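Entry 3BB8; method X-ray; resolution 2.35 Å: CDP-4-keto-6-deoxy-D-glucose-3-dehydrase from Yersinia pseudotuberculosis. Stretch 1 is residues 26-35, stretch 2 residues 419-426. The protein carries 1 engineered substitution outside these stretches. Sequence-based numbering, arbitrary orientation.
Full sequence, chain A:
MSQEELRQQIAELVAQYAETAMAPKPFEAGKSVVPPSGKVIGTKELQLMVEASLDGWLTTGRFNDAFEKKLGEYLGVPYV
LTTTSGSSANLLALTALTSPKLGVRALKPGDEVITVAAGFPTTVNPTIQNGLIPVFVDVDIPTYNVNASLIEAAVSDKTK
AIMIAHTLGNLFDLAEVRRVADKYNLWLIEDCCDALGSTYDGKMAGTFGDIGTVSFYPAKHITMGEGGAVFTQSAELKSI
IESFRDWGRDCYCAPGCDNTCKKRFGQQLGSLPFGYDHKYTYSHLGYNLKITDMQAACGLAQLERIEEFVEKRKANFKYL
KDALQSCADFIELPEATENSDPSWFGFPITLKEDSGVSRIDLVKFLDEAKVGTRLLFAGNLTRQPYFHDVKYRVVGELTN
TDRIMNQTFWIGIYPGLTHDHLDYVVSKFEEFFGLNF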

# COMPACT_ATOMS: atom_id res chain seq x y z
N PRO A 26 -11.57 -32.54 -11.83
CA PRO A 26 -12.50 -33.47 -11.19
C PRO A 26 -11.98 -33.85 -9.81
O PRO A 26 -10.79 -34.17 -9.67
CB PRO A 26 -12.51 -34.66 -12.15
CG PRO A 26 -12.25 -34.02 -13.48
CD PRO A 26 -11.15 -33.04 -13.15
N PHE A 27 -12.85 -33.82 -8.81
CA PHE A 27 -12.47 -34.19 -7.45
C PHE A 27 -11.94 -35.61 -7.39
O PHE A 27 -12.44 -36.50 -8.08
CB PHE A 27 -13.66 -34.03 -6.50
CG PHE A 27 -13.34 -34.35 -5.07
CD1 PHE A 27 -12.36 -33.64 -4.39
CD2 PHE A 27 -14.00 -35.37 -4.41
CE1 PHE A 27 -12.07 -33.94 -3.07
CE2 PHE A 27 -13.71 -35.67 -3.10
CZ PHE A 27 -12.74 -34.96 -2.42
N GLU A 28 -10.91 -35.83 -6.57
CA GLU A 28 -10.38 -37.16 -6.35
C GLU A 28 -9.92 -37.34 -4.91
O GLU A 28 -8.96 -36.72 -4.47
CB GLU A 28 -9.21 -37.44 -7.30
CG GLU A 28 -8.92 -38.92 -7.52
CD GLU A 28 -7.79 -39.15 -8.50
OE1 GLU A 28 -7.21 -40.26 -8.49
OE2 GLU A 28 -7.48 -38.23 -9.29
N ALA A 29 -10.63 -38.19 -4.17
CA ALA A 29 -10.41 -38.33 -2.73
C ALA A 29 -8.99 -38.82 -2.51
O ALA A 29 -8.50 -39.68 -3.24
CB ALA A 29 -11.39 -39.35 -2.17
N GLY A 30 -8.32 -38.26 -1.51
CA GLY A 30 -6.96 -38.66 -1.21
C GLY A 30 -5.88 -37.93 -1.97
O GLY A 30 -4.76 -37.78 -1.47
N LYS A 31 -6.19 -37.49 -3.18
CA LYS A 31 -5.20 -36.77 -3.99
C LYS A 31 -5.55 -35.29 -4.08
O LYS A 31 -4.68 -34.43 -3.96
CB LYS A 31 -5.10 -37.38 -5.39
CG LYS A 31 -3.90 -36.89 -6.17
CD LYS A 31 -3.70 -37.68 -7.45
CE LYS A 31 -2.39 -37.30 -8.13
NZ LYS A 31 -2.16 -38.08 -9.38
N SER A 32 -6.83 -35.00 -4.31
CA SER A 32 -7.31 -33.62 -4.41
C SER A 32 -7.28 -32.98 -3.03
O SER A 32 -7.46 -33.66 -2.02
CB SER A 32 -8.75 -33.58 -4.94
OG SER A 32 -8.84 -34.11 -6.25
N VAL A 33 -7.05 -31.67 -2.98
CA VAL A 33 -7.03 -30.97 -1.70
C VAL A 33 -8.33 -30.21 -1.48
O VAL A 33 -9.08 -29.95 -2.42
CB VAL A 33 -5.87 -29.96 -1.63
CG1 VAL A 33 -4.55 -30.69 -1.64
CG2 VAL A 33 -5.97 -28.98 -2.80
N VAL A 34 -8.61 -29.88 -0.23
CA VAL A 34 -9.79 -29.11 0.12
C VAL A 34 -9.29 -27.93 0.94
O VAL A 34 -9.33 -27.95 2.18
CB VAL A 34 -10.79 -29.93 0.96
CG1 VAL A 34 -12.04 -29.11 1.20
CG2 VAL A 34 -11.12 -31.23 0.24
N PRO A 35 -8.77 -26.89 0.27
CA PRO A 35 -8.25 -25.70 0.95
C PRO A 35 -9.33 -24.92 1.69
O PRO A 35 -10.51 -25.01 1.35
CB PRO A 35 -7.61 -24.91 -0.18
CG PRO A 35 -8.44 -25.26 -1.35
CD PRO A 35 -8.64 -26.75 -1.19
N HIS A 419 -19.80 -30.39 -3.67
CA HIS A 419 -20.36 -31.28 -2.66
C HIS A 419 -19.47 -32.50 -2.46
O HIS A 419 -19.43 -33.08 -1.38
CB HIS A 419 -21.77 -31.71 -3.05
CG HIS A 419 -22.82 -30.72 -2.68
ND1 HIS A 419 -22.60 -29.36 -2.68
CD2 HIS A 419 -24.12 -30.89 -2.31
CE1 HIS A 419 -23.71 -28.73 -2.32
NE2 HIS A 419 -24.64 -29.64 -2.09
N ASP A 420 -18.75 -32.90 -3.50
CA ASP A 420 -17.87 -34.05 -3.38
C ASP A 420 -16.70 -33.70 -2.49
O ASP A 420 -16.15 -34.56 -1.79
CB ASP A 420 -17.38 -34.50 -4.75
CG ASP A 420 -18.43 -35.32 -5.49
OD1 ASP A 420 -19.49 -34.76 -5.84
OD2 ASP A 420 -18.19 -36.52 -5.72
N HIS A 421 -16.31 -32.42 -2.51
CA HIS A 421 -15.23 -31.92 -1.68
C HIS A 421 -15.69 -31.99 -0.23
O HIS A 421 -15.03 -32.59 0.62
CB HIS A 421 -14.93 -30.45 -2.03
CG HIS A 421 -14.12 -30.27 -3.27
ND1 HIS A 421 -12.78 -30.60 -3.35
CD2 HIS A 421 -14.45 -29.78 -4.49
CE1 HIS A 421 -12.33 -30.33 -4.56
NE2 HIS A 421 -13.32 -29.83 -5.28
N LEU A 422 -16.84 -31.38 0.03
CA LEU A 422 -17.40 -31.34 1.37
C LEU A 422 -17.73 -32.71 1.95
O LEU A 422 -17.43 -32.99 3.11
CB LEU A 422 -18.64 -30.45 1.39
CG LEU A 422 -18.41 -28.99 0.97
CD1 LEU A 422 -19.70 -28.21 1.13
CD2 LEU A 422 -17.30 -28.37 1.81
N ASP A 423 -18.37 -33.56 1.14
CA ASP A 423 -18.72 -34.90 1.60
C ASP A 423 -17.45 -35.61 2.04
O ASP A 423 -17.45 -36.32 3.05
CB ASP A 423 -19.41 -35.68 0.47
CG ASP A 423 -20.87 -35.30 0.31
OD1 ASP A 423 -21.42 -35.49 -0.80
OD2 ASP A 423 -21.48 -34.83 1.30
N TYR A 424 -16.37 -35.42 1.29
CA TYR A 424 -15.10 -36.05 1.62
C TYR A 424 -14.61 -35.55 2.98
O TYR A 424 -14.12 -36.33 3.79
CB TYR A 424 -14.05 -35.74 0.56
CG TYR A 424 -12.67 -36.19 0.97
CD1 TYR A 424 -12.32 -37.54 0.98
CD2 TYR A 424 -11.72 -35.26 1.40
CE1 TYR A 424 -11.06 -37.96 1.41
CE2 TYR A 424 -10.46 -35.67 1.83
CZ TYR A 424 -10.14 -37.01 1.84
OH TYR A 424 -8.90 -37.42 2.26
N VAL A 425 -14.73 -34.24 3.21
CA VAL A 425 -14.30 -33.66 4.46
C VAL A 425 -15.09 -34.28 5.61
O VAL A 425 -14.52 -34.69 6.62
CB VAL A 425 -14.50 -32.12 4.46
CG1 VAL A 425 -14.40 -31.56 5.88
CG2 VAL A 425 -13.45 -31.47 3.58
N VAL A 426 -16.41 -34.33 5.44
CA VAL A 426 -17.29 -34.90 6.45
C VAL A 426 -16.92 -36.34 6.81
O VAL A 426 -16.97 -36.72 7.97
CB VAL A 426 -18.77 -34.85 5.98
CG1 VAL A 426 -19.63 -35.74 6.87
CG2 VAL A 426 -19.29 -33.43 6.06

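No hydrogen bond crosses this contact; an irregular segment is held against a helix almost entirely by one phenyl ring and a few small apolar groups. Phe-27, with CA-to-CB pointing toward the helix and chi1 in the t well, lays its ring against the backbone turn between Asp-420 and Tyr-424. CE2 of Phe-27 comes within 3.0 Å of the carbonyl O of Asp-420, an oxygen already accepting the helical hydrogen bond from the N of Tyr-424. Over one ring face sits CA of His-421, 4.1 Å from the Phe-27 centroid and 15° off the normal, a CH-pi contact that makes the main chain itself part of the surface receiving the ring.

Two aromatic neighbors complete the site. The edge of Phe-27 points toward the face of Tyr-424 in an offset edge-to-face pair, and CZ of Phe-27 lies 3.3 Å from CB of Tyr-424. The His-421 ring meets Phe-27 obliquely, its plane tilted by 59°, with ND1 of His-421 3.2 Å from CD1 of Phe-27. Asp-420, His-421 and Tyr-424 thus engage a single side chain, a spacing of one and three residues that fits one helical turn.

Farther along, Val-34 provides a second anchor. Its CG1 packs 3.6 Å from CG2 of Val-425, while its CG2 sits near the edge of the His-421 ring, 4.0 Å from ND1 of His-421. Ala-29 adds a lighter touch, CB to CD1 of Tyr-424 at 3.8 Å.

Between these anchors the segment turns on its own bonds: Ser-32 N donates to Glu-28 O at 2.7 Å, and Glu-28 N donates to Ser-32 OG, also at 2.7 Å. Gly-30 takes phi/psi of 87/-29, where a CB would jam against the preceding carbonyl; that local strain, rather than the helix, calls for glycine.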